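Local structure of NAD nucleotidase (Haemophilus influenzae, 3ZTV) at residues Ala354-Ala365 against Ile416-Asn424; Phe432-Lys440 against Gly512-Gly520. The protein hydrolyses NAD to adenosine and nicotinamide riboside, combining NAD pyrophosphatase and nucleotidase activities in one zinc-dependent periplasmic enzyme of the 5'-nucleotidase family. All coordinates share one frame; numbering follows the deposited sequence.

Interaction 1: residues Ala354-Ala365 against Ile416-Asn424; sequences AQEIVGVITGSA and ILPGNVTFN
Val-358 lies over one face of the Phe-423 ring, its CB 4.2 Å from CZ and displaced toward the rim, while the carbonyl oxygen of Ala-354 sits at the ring's edge, in its plane. Ile-550 and Lys-554 of helix 545-555 also touch this ring. The amides of Gln-355 and Asn-424 are inclined by 36°, but NE2 of Gln-355 is hydrogen-bonded to Asp-351 O and its CG alone meets Asn-424. At Asn-420, CD1 of Ile-357 touches the amide carbon CG at 3.7 Å, and Val-360 runs alongside.

Strands 357-362 and 419-422 pair antiparallel, with a classic beta bulge: Val-358 N and Gly-359 N both face Val-421 O, the first at 2.8 Å, the second in a weak bond. CG1 of Val-358, set between its backbone N and carbonyl carbon (chi1 67°), comes within 3.2 Å of that oxygen. Beyond, Ile-361 and Gly-419 exchange two bonds. Backbone bonds, with Asn-424 N to Ala-354 O at the helix start and a water donating to Ser-364 O and Ile-416 O at the other end, thus hold two strands distant in sequence. The face of Ile-361 and Val-421 is buried, Phe-390 of helix 386-396 touching Ile-361; Asn-420, on the other, is exposed.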
loop_
_atom_site.group_PDB
_atom_site.type_symbol
_atom_site.label_atom_id
_atom_site.label_comp_id
_atom_site.label_asym_id
_atom_site.label_seq_id
_atom_site.Cartn_x
_atom_site.Cartn_y
_atom_site.Cartn_z
ATOM N N ALA A 354 11.529 43.120 3.217
ATOM C CA ALA A 354 12.791 42.434 2.993
ATOM C C ALA A 354 13.952 43.089 3.733
ATOM O O ALA A 354 15.013 42.480 3.890
ATOM C CB ALA A 354 13.099 42.334 1.504
ATOM N N GLN A 355 13.753 44.334 4.172
ATOM C CA GLN A 355 14.771 45.070 4.926
ATOM C C GLN A 355 14.697 44.787 6.419
ATOM O O GLN A 355 15.552 45.242 7.184
ATOM C CB GLN A 355 14.642 46.573 4.675
ATOM C CG GLN A 355 14.896 46.967 3.236
ATOM C CD GLN A 355 14.715 48.452 3.026
ATOM O OE1 GLN A 355 15.621 49.246 3.295
ATOM N NE2 GLN A 355 13.531 48.840 2.574
ATOM N N GLU A 356 13.674 44.051 6.842
ATOM C CA GLU A 356 13.536 43.692 8.252
ATOM C C GLU A 356 14.555 42.636 8.669
ATOM O O GLU A 356 15.068 41.886 7.844
ATOM C CB GLU A 356 12.103 43.246 8.571
ATOM C CG GLU A 356 11.087 44.373 8.449
ATOM C CD GLU A 356 9.678 43.978 8.870
ATOM O OE1 GLU A 356 9.431 42.780 9.118
ATOM O OE2 GLU A 356 8.812 44.877 8.950
ATOM N N ILE A 357 14.855 42.598 9.964
ATOM C CA ILE A 357 15.893 41.730 10.485
ATOM C C ILE A 357 15.364 40.322 10.726
ATOM O O ILE A 357 14.319 40.143 11.360
ATOM C CB ILE A 357 16.473 42.314 11.791
ATOM C CG1 ILE A 357 17.095 43.686 11.513
ATOM C CG2 ILE A 357 17.489 41.366 12.401
ATOM C CD1 ILE A 357 17.413 44.484 12.769
ATOM N N VAL A 358 16.073 39.328 10.199
ATOM C CA VAL A 358 15.689 37.935 10.414
ATOM C C VAL A 358 16.463 37.321 11.575
ATOM O O VAL A 358 15.979 36.404 12.235
ATOM C CB VAL A 358 15.845 37.073 9.132
ATOM C CG1 VAL A 358 17.304 36.916 8.746
ATOM C CG2 VAL A 358 15.197 35.707 9.322
ATOM N N GLY A 359 17.661 37.832 11.836
ATOM C CA GLY A 359 18.433 37.364 12.973
ATOM C C GLY A 359 19.647 38.232 13.220
ATOM O O GLY A 359 19.966 39.105 12.416
ATOM N N VAL A 360 20.323 37.980 14.335
ATOM C CA VAL A 360 21.511 38.723 14.717
ATOM C C VAL A 360 22.638 37.738 14.965
ATOM O O VAL A 360 22.439 36.708 15.613
ATOM C CB VAL A 360 21.265 39.552 15.996
ATOM C CG1 VAL A 360 22.541 40.267 16.434
ATOM C CG2 VAL A 360 20.147 40.553 15.769
ATOM N N ILE A 361 23.810 38.039 14.426
ATOM C CA ILE A 361 24.990 37.223 14.676
ATOM C C ILE A 361 25.929 37.945 15.633
ATOM O O ILE A 361 26.245 39.117 15.438
ATOM C CB ILE A 361 25.740 36.891 13.374
ATOM C CG1 ILE A 361 24.829 36.121 12.413
ATOM C CG2 ILE A 361 26.997 36.083 13.676
ATOM C CD1 ILE A 361 25.437 35.886 11.044
ATOM N N THR A 362 26.358 37.236 16.669
ATOM C CA THR A 362 27.333 37.766 17.611
ATOM C C THR A 362 28.638 36.992 17.486
ATOM O O THR A 362 28.679 35.901 16.912
ATOM C CB THR A 362 26.817 37.695 19.060
ATOM O OG1 THR A 362 26.430 36.350 19.366
ATOM C CG2 THR A 362 25.615 38.610 19.244
ATOM N N GLY A 363 29.713 37.562 18.016
ATOM C CA GLY A 363 31.004 36.912 17.952
ATOM C C GLY A 363 31.872 37.429 16.826
ATOM O O GLY A 363 31.668 38.535 16.322
ATOM N N SER A 364 32.842 36.615 16.428
ATOM C CA SER A 364 33.828 37.011 15.435
ATOM C C SER A 364 33.367 36.713 14.016
ATOM O O SER A 364 32.563 35.807 13.790
ATOM C CB SER A 364 35.157 36.301 15.700
ATOM O OG SER A 364 35.759 36.785 16.888
ATOM N N ALA A 365 33.890 37.480 13.067
ATOM C CA ALA A 365 33.611 37.260 11.656
ATOM C C ALA A 365 33.903 35.814 11.273
ATOM O O ALA A 365 34.861 35.210 11.759
ATOM C CB ALA A 365 34.442 38.208 10.805
ATOM N N ILE A 416 31.315 36.448 6.533
ATOM C CA ILE A 416 30.039 36.775 7.143
ATOM C C ILE A 416 30.331 37.442 8.481
ATOM O O ILE A 416 30.870 36.810 9.391
ATOM C CB ILE A 416 29.158 35.528 7.331
ATOM C CG1 ILE A 416 28.860 34.896 5.970
ATOM C CG2 ILE A 416 27.868 35.886 8.045
ATOM C CD1 ILE A 416 28.039 33.618 6.037
ATOM N N LEU A 417 29.988 38.723 8.583
ATOM C CA LEU A 417 30.364 39.546 9.728
ATOM C C LEU A 417 29.267 39.582 10.783
ATOM O O LEU A 417 28.090 39.408 10.465
ATOM C CB LEU A 417 30.682 40.971 9.262
ATOM C CG LEU A 417 31.725 41.119 8.152
ATOM C CD1 LEU A 417 31.958 42.592 7.831
ATOM C CD2 LEU A 417 33.029 40.439 8.530
ATOM N N PRO A 418 29.647 39.819 12.049
ATOM C CA PRO A 418 28.650 39.946 13.117
ATOM C C PRO A 418 27.703 41.114 12.861
ATOM O O PRO A 418 28.071 42.064 12.166
ATOM C CB PRO A 418 29.501 40.215 14.366
ATOM C CG PRO A 418 30.790 40.753 13.837
ATOM C CD PRO A 418 31.017 40.033 12.544
ATOM N N GLY A 419 26.500 41.041 13.420
ATOM C CA GLY A 419 25.536 42.114 13.290
ATOM C C GLY A 419 24.190 41.625 12.798
ATOM O O GLY A 419 23.916 40.423 12.786
ATOM N N ASN A 420 23.351 42.566 12.387
ATOM C CA ASN A 420 22.023 42.243 11.886
ATOM C C ASN A 420 22.060 41.583 10.513
ATOM O O ASN A 420 22.851 41.963 9.650
ATOM C CB ASN A 420 21.157 43.499 11.825
ATOM C CG ASN A 420 21.056 44.208 13.166
ATOM O OD1 ASN A 420 21.188 45.435 13.248
ATOM N ND2 ASN A 420 20.816 43.444 14.224
ATOM N N VAL A 421 21.201 40.584 10.323
ATOM C CA VAL A 421 21.020 39.936 9.026
ATOM C C VAL A 421 19.577 40.131 8.581
ATOM O O VAL A 421 18.650 39.715 9.281
ATOM C CB VAL A 421 21.314 38.421 9.092
ATOM C CG1 VAL A 421 21.094 37.774 7.731
ATOM C CG2 VAL A 421 22.730 38.174 9.576
ATOM N N THR A 422 19.385 40.760 7.425
ATOM C CA THR A 422 18.050 40.966 6.869
ATOM C C THR A 422 17.744 39.908 5.802
ATOM O O THR A 422 18.626 39.163 5.384
ATOM C CB THR A 422 17.929 42.367 6.228
ATOM O OG1 THR A 422 18.708 42.410 5.029
ATOM C CG2 THR A 422 18.418 43.451 7.200
ATOM N N PHE A 423 16.493 39.866 5.354
ATOM C CA PHE A 423 16.124 38.975 4.259
ATOM C C PHE A 423 16.944 39.279 3.011
ATOM O O PHE A 423 17.428 38.370 2.342
ATOM C CB PHE A 423 14.628 39.073 3.958
ATOM C CG PHE A 423 13.753 38.651 5.104
ATOM C CD1 PHE A 423 13.390 39.573 6.077
ATOM C CD2 PHE A 423 13.305 37.338 5.226
ATOM C CE1 PHE A 423 12.588 39.209 7.149
ATOM C CE2 PHE A 423 12.503 36.961 6.295
ATOM C CZ PHE A 423 12.143 37.893 7.260
ATOM N N ASN A 424 17.119 40.565 2.700
ATOM C CA ASN A 424 17.923 40.965 1.546
ATOM C C ASN A 424 19.346 40.461 1.667
ATOM O O ASN A 424 19.956 40.042 0.682
ATOM C CB ASN A 424 17.971 42.488 1.402
ATOM C CG ASN A 424 16.709 43.066 0.816
ATOM O OD1 ASN A 424 16.084 42.470 -0.059
ATOM N ND2 ASN A 424 16.335 44.249 1.279
HETATM O O HOH W 1 30.189 36.448 12.221
#

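Interaction 2: residues Phe432-Lys440 against Gly512-Gly520; sequences FGNTLYTYK and GTNAYVAGG. With ADN (adenosine), chain D.
Asn-434 rests its OD1 against CB of Tyr-516, its amide inclined only 27° to that ring, and reads the hydrogen-bonding edge of the adenine: ND2 gives a nearly straight bond to N1 (2.8 Å), and OD1 accepts from N6 at 170°. The base is clamped between Tyr-516 and, on its other side, Phe-432, with C5 over each ring centre, 3.5 Å above the plane of Tyr-516 and 3.7 Å above that of Phe-432. Asp-522, Ser-462 and Asn-408 also bond the nucleoside.

At Thr-435 the carbonyl oxygen takes a weak bond from Ala-515 N; the hydroxyl turns to Asp-540. Here strand 508-514, antiparallel to strand 435-442 in the mixed sheet of the C-terminal domain, gives way to a short helical turn bearing Tyr-516. Asn-514 caps that turn, OD1 accepting from Val-517 N (2.9 Å) while ND2 is hydrogen-bonded to Gln-407 OE1 and Asn-408 OD1; a Schellman motif ends it at Gly-520.

Leu-436 brings CD1 to Thr-513 O at 3.4 Å. Tyr-437 N bonds Thr-513 O and Thr-513 N bonds Tyr-437 O, 2.8 Å each, and CG of Tyr-437, anti to the backbone N (chi1 -161°), carries the ring to CB of Ala-518. CG2 of Thr-438 lies against Gly-512 CA. Tyr-439 OH donates to Ala-518 O (2.8 Å) from above the carbonyl plane, while that oxygen lies at the tyrosine ring's edge.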
loop_
_atom_site.group_PDB
_atom_site.type_symbol
_atom_site.label_atom_id
_atom_site.label_comp_id
_atom_site.label_asym_id
_atom_site.label_seq_id
_atom_site.Cartn_x
_atom_site.Cartn_y
_atom_site.Cartn_z
ATOM N N PHE A 432 23.889 32.944 -6.399
ATOM C CA PHE A 432 23.929 32.030 -7.542
ATOM C C PHE A 432 22.605 31.340 -7.879
ATOM O O PHE A 432 22.456 30.771 -8.964
ATOM C CB PHE A 432 25.026 30.985 -7.349
ATOM C CG PHE A 432 26.415 31.548 -7.416
ATOM C CD1 PHE A 432 26.903 32.082 -8.598
ATOM C CD2 PHE A 432 27.235 31.534 -6.302
ATOM C CE1 PHE A 432 28.189 32.598 -8.663
ATOM C CE2 PHE A 432 28.519 32.045 -6.359
ATOM C CZ PHE A 432 28.996 32.580 -7.541
ATOM N N GLY A 433 21.655 31.382 -6.954
ATOM C CA GLY A 433 20.354 30.781 -7.187
ATOM C C GLY A 433 20.328 29.259 -7.177
ATOM O O GLY A 433 19.527 28.646 -7.883
ATOM N N ASN A 434 21.196 28.642 -6.379
ATOM C CA ASN A 434 21.178 27.186 -6.252
ATOM C C ASN A 434 19.999 26.699 -5.432
ATOM O O ASN A 434 19.472 27.430 -4.594
ATOM C CB ASN A 434 22.450 26.679 -5.572
ATOM C CG ASN A 434 23.698 26.961 -6.369
ATOM O OD1 ASN A 434 23.704 26.892 -7.598
ATOM N ND2 ASN A 434 24.778 27.280 -5.663
ATOM N N THR A 435 19.604 25.449 -5.665
ATOM C CA THR A 435 18.664 24.773 -4.782
ATOM C C THR A 435 19.390 23.591 -4.144
ATOM O O THR A 435 20.442 23.167 -4.621
ATOM C CB THR A 435 17.431 24.256 -5.544
ATOM O OG1 THR A 435 17.869 23.487 -6.669
ATOM C CG2 THR A 435 16.558 25.415 -6.023
ATOM N N LEU A 436 18.813 23.057 -3.079
ATOM C CA LEU A 436 19.365 21.883 -2.412
ATOM C C LEU A 436 19.050 20.617 -3.214
ATOM O O LEU A 436 17.903 20.407 -3.633
ATOM C CB LEU A 436 18.788 21.773 -1.005
ATOM C CG LEU A 436 19.221 20.584 -0.146
ATOM C CD1 LEU A 436 20.700 20.649 0.192
ATOM C CD2 LEU A 436 18.401 20.564 1.129
ATOM N N TYR A 437 20.065 19.775 -3.409
ATOM C CA TYR A 437 19.971 18.552 -4.207
ATOM C C TYR A 437 20.481 17.394 -3.342
ATOM O O TYR A 437 21.500 17.546 -2.660
ATOM C CB TYR A 437 20.858 18.691 -5.453
ATOM C CG TYR A 437 20.514 17.716 -6.558
ATOM C CD1 TYR A 437 20.921 16.389 -6.497
ATOM C CD2 TYR A 437 19.753 18.117 -7.648
ATOM C CE1 TYR A 437 20.585 15.491 -7.499
ATOM C CE2 TYR A 437 19.412 17.227 -8.647
ATOM C CZ TYR A 437 19.833 15.915 -8.567
ATOM O OH TYR A 437 19.500 15.014 -9.558
ATOM N N THR A 438 19.801 16.246 -3.346
ATOM C CA THR A 438 20.278 15.113 -2.543
ATOM C C THR A 438 20.582 13.868 -3.358
ATOM O O THR A 438 19.989 13.633 -4.413
ATOM C CB THR A 438 19.301 14.720 -1.392
ATOM O OG1 THR A 438 18.092 14.168 -1.936
ATOM C CG2 THR A 438 18.972 15.916 -0.511
ATOM N N TYR A 439 21.508 13.068 -2.830
ATOM C CA TYR A 439 21.801 11.726 -3.317
ATOM C C TYR A 439 21.827 10.768 -2.138
ATOM O O TYR A 439 22.160 11.153 -1.016
ATOM C CB TYR A 439 23.180 11.667 -3.969
ATOM C CG TYR A 439 23.314 12.380 -5.294
ATOM C CD1 TYR A 439 22.633 11.932 -6.421
ATOM C CD2 TYR A 439 24.161 13.479 -5.434
ATOM C CE1 TYR A 439 22.764 12.569 -7.633
ATOM C CE2 TYR A 439 24.305 14.121 -6.651
ATOM C CZ TYR A 439 23.604 13.654 -7.748
ATOM O OH TYR A 439 23.730 14.284 -8.957
ATOM N N LYS A 440 21.487 9.509 -2.401
ATOM C CA LYS A 440 21.627 8.445 -1.412
ATOM C C LYS A 440 22.833 7.626 -1.852
ATOM O O LYS A 440 22.797 6.992 -2.902
ATOM C CB LYS A 440 20.370 7.572 -1.392
ATOM C CG LYS A 440 20.374 6.481 -0.330
ATOM C CD LYS A 440 20.156 7.050 1.059
ATOM C CE LYS A 440 19.875 5.941 2.062
ATOM N NZ LYS A 440 19.762 6.458 3.452
ATOM N N GLY A 512 23.230 15.943 1.115
ATOM C CA GLY A 512 22.738 17.145 0.460
ATOM C C GLY A 512 23.871 18.022 -0.033
ATOM O O GLY A 512 24.910 18.148 0.623
ATOM N N THR A 513 23.677 18.646 -1.189
ATOM C CA THR A 513 24.662 19.578 -1.729
ATOM C C THR A 513 23.910 20.613 -2.572
ATOM O O THR A 513 22.683 20.576 -2.623
ATOM C CB THR A 513 25.744 18.831 -2.520
ATOM O OG1 THR A 513 26.826 19.717 -2.814
ATOM C CG2 THR A 513 25.184 18.271 -3.811
ATOM N N ASN A 514 24.616 21.546 -3.202
ATOM C CA ASN A 514 23.924 22.506 -4.054
ATOM C C ASN A 514 23.803 21.954 -5.477
ATOM O O ASN A 514 24.569 21.084 -5.882
ATOM C CB ASN A 514 24.579 23.897 -4.023
ATOM C CG ASN A 514 25.944 23.915 -4.659
ATOM O OD1 ASN A 514 26.084 23.654 -5.850
ATOM N ND2 ASN A 514 26.964 24.237 -3.867
ATOM N N ALA A 515 22.834 22.472 -6.227
ATOM C CA ALA A 515 22.533 21.967 -7.562
ATOM C C ALA A 515 23.702 22.102 -8.538
ATOM O O ALA A 515 23.845 21.292 -9.451
ATOM C CB ALA A 515 21.302 22.666 -8.109
ATOM N N TYR A 516 24.528 23.124 -8.338
ATOM C CA TYR A 516 25.684 23.370 -9.196
ATOM C C TYR A 516 26.694 22.223 -9.130
ATOM O O TYR A 516 26.996 21.596 -10.139
ATOM C CB TYR A 516 26.314 24.719 -8.818
ATOM C CG TYR A 516 27.632 25.087 -9.475
ATOM C CD1 TYR A 516 27.677 25.639 -10.752
ATOM C CD2 TYR A 516 28.830 24.930 -8.789
ATOM C CE1 TYR A 516 28.891 25.996 -11.330
ATOM C CE2 TYR A 516 30.036 25.281 -9.355
ATOM C CZ TYR A 516 30.066 25.812 -10.624
ATOM O OH TYR A 516 31.279 26.160 -11.180
ATOM N N VAL A 517 27.212 21.919 -7.944
ATOM C CA VAL A 517 28.156 20.800 -7.854
ATOM C C VAL A 517 27.494 19.420 -7.980
ATOM O O VAL A 517 28.156 18.436 -8.316
ATOM C CB VAL A 517 29.045 20.860 -6.592
ATOM C CG1 VAL A 517 29.866 22.145 -6.587
ATOM C CG2 VAL A 517 28.213 20.745 -5.333
ATOM N N ALA A 518 26.188 19.342 -7.740
ATOM C CA ALA A 518 25.478 18.071 -7.896
ATOM C C ALA A 518 25.584 17.528 -9.327
ATOM O O ALA A 518 25.539 16.320 -9.546
ATOM C CB ALA A 518 24.027 18.221 -7.497
ATOM N N GLY A 519 25.728 18.427 -10.298
ATOM C CA GLY A 519 25.854 18.028 -11.690
ATOM C C GLY A 519 27.294 17.774 -12.106
ATOM O O GLY A 519 27.571 17.475 -13.265
ATOM N N GLY A 520 28.219 17.897 -11.160
ATOM C CA GLY A 520 29.614 17.601 -11.424
ATOM C C GLY A 520 30.499 18.804 -11.683
ATOM O O GLY A 520 31.682 18.654 -11.988
HETATM O "O5'" ADN D . 34.351 32.061 -10.206
HETATM C "C5'" ADN D . 34.037 30.699 -10.509
HETATM C "C4'" ADN D . 33.870 29.933 -9.202
HETATM O "O4'" ADN D . 32.702 30.385 -8.511
HETATM C "C3'" ADN D . 33.684 28.443 -9.409
HETATM O "O3'" ADN D . 34.940 27.757 -9.404
HETATM C "C2'" ADN D . 32.826 28.036 -8.226
HETATM O "O2'" ADN D . 33.637 27.717 -7.089
HETATM C "C1'" ADN D . 32.025 29.284 -7.905
HETATM N N9 ADN D . 30.670 29.160 -8.487
HETATM C C8 ADN D . 30.260 29.572 -9.704
HETATM N N7 ADN D . 28.941 29.289 -9.889
HETATM C C5 ADN D . 28.494 28.676 -8.769
HETATM C C6 ADN D . 27.217 28.114 -8.273
HETATM N N6 ADN D . 26.089 28.124 -9.020
HETATM N N1 ADN D . 27.207 27.578 -7.038
HETATM C C2 ADN D . 28.304 27.546 -6.258
HETATM N N3 ADN D . 29.492 28.035 -6.640
HETATM C C4 ADN D . 29.640 28.606 -7.856
#

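How the interactions relate
Interactions 1 and 2 show how one domain can join separate sheets through a short connection: both belong to the C-terminal domain of the 5'-nucleotidase fold, with centres 25 Å apart and nearest atoms about 11 Å apart, and they do not touch. They come in series along the chain, interaction 1 closing before interaction 2 opens. Helix 423-429 leaves the three-stranded sheet of interaction 1 and leads to strand 435-442 of the five-stranded sheet in interaction 2. Only the latter carries adenosine-pocket residues. Interaction 1 is a peripheral pairing, in which the side chain of Ile-416 is about 14 Å from the bound adenosine, whereas interaction 2 combines sheet pairing with nucleoside recognition.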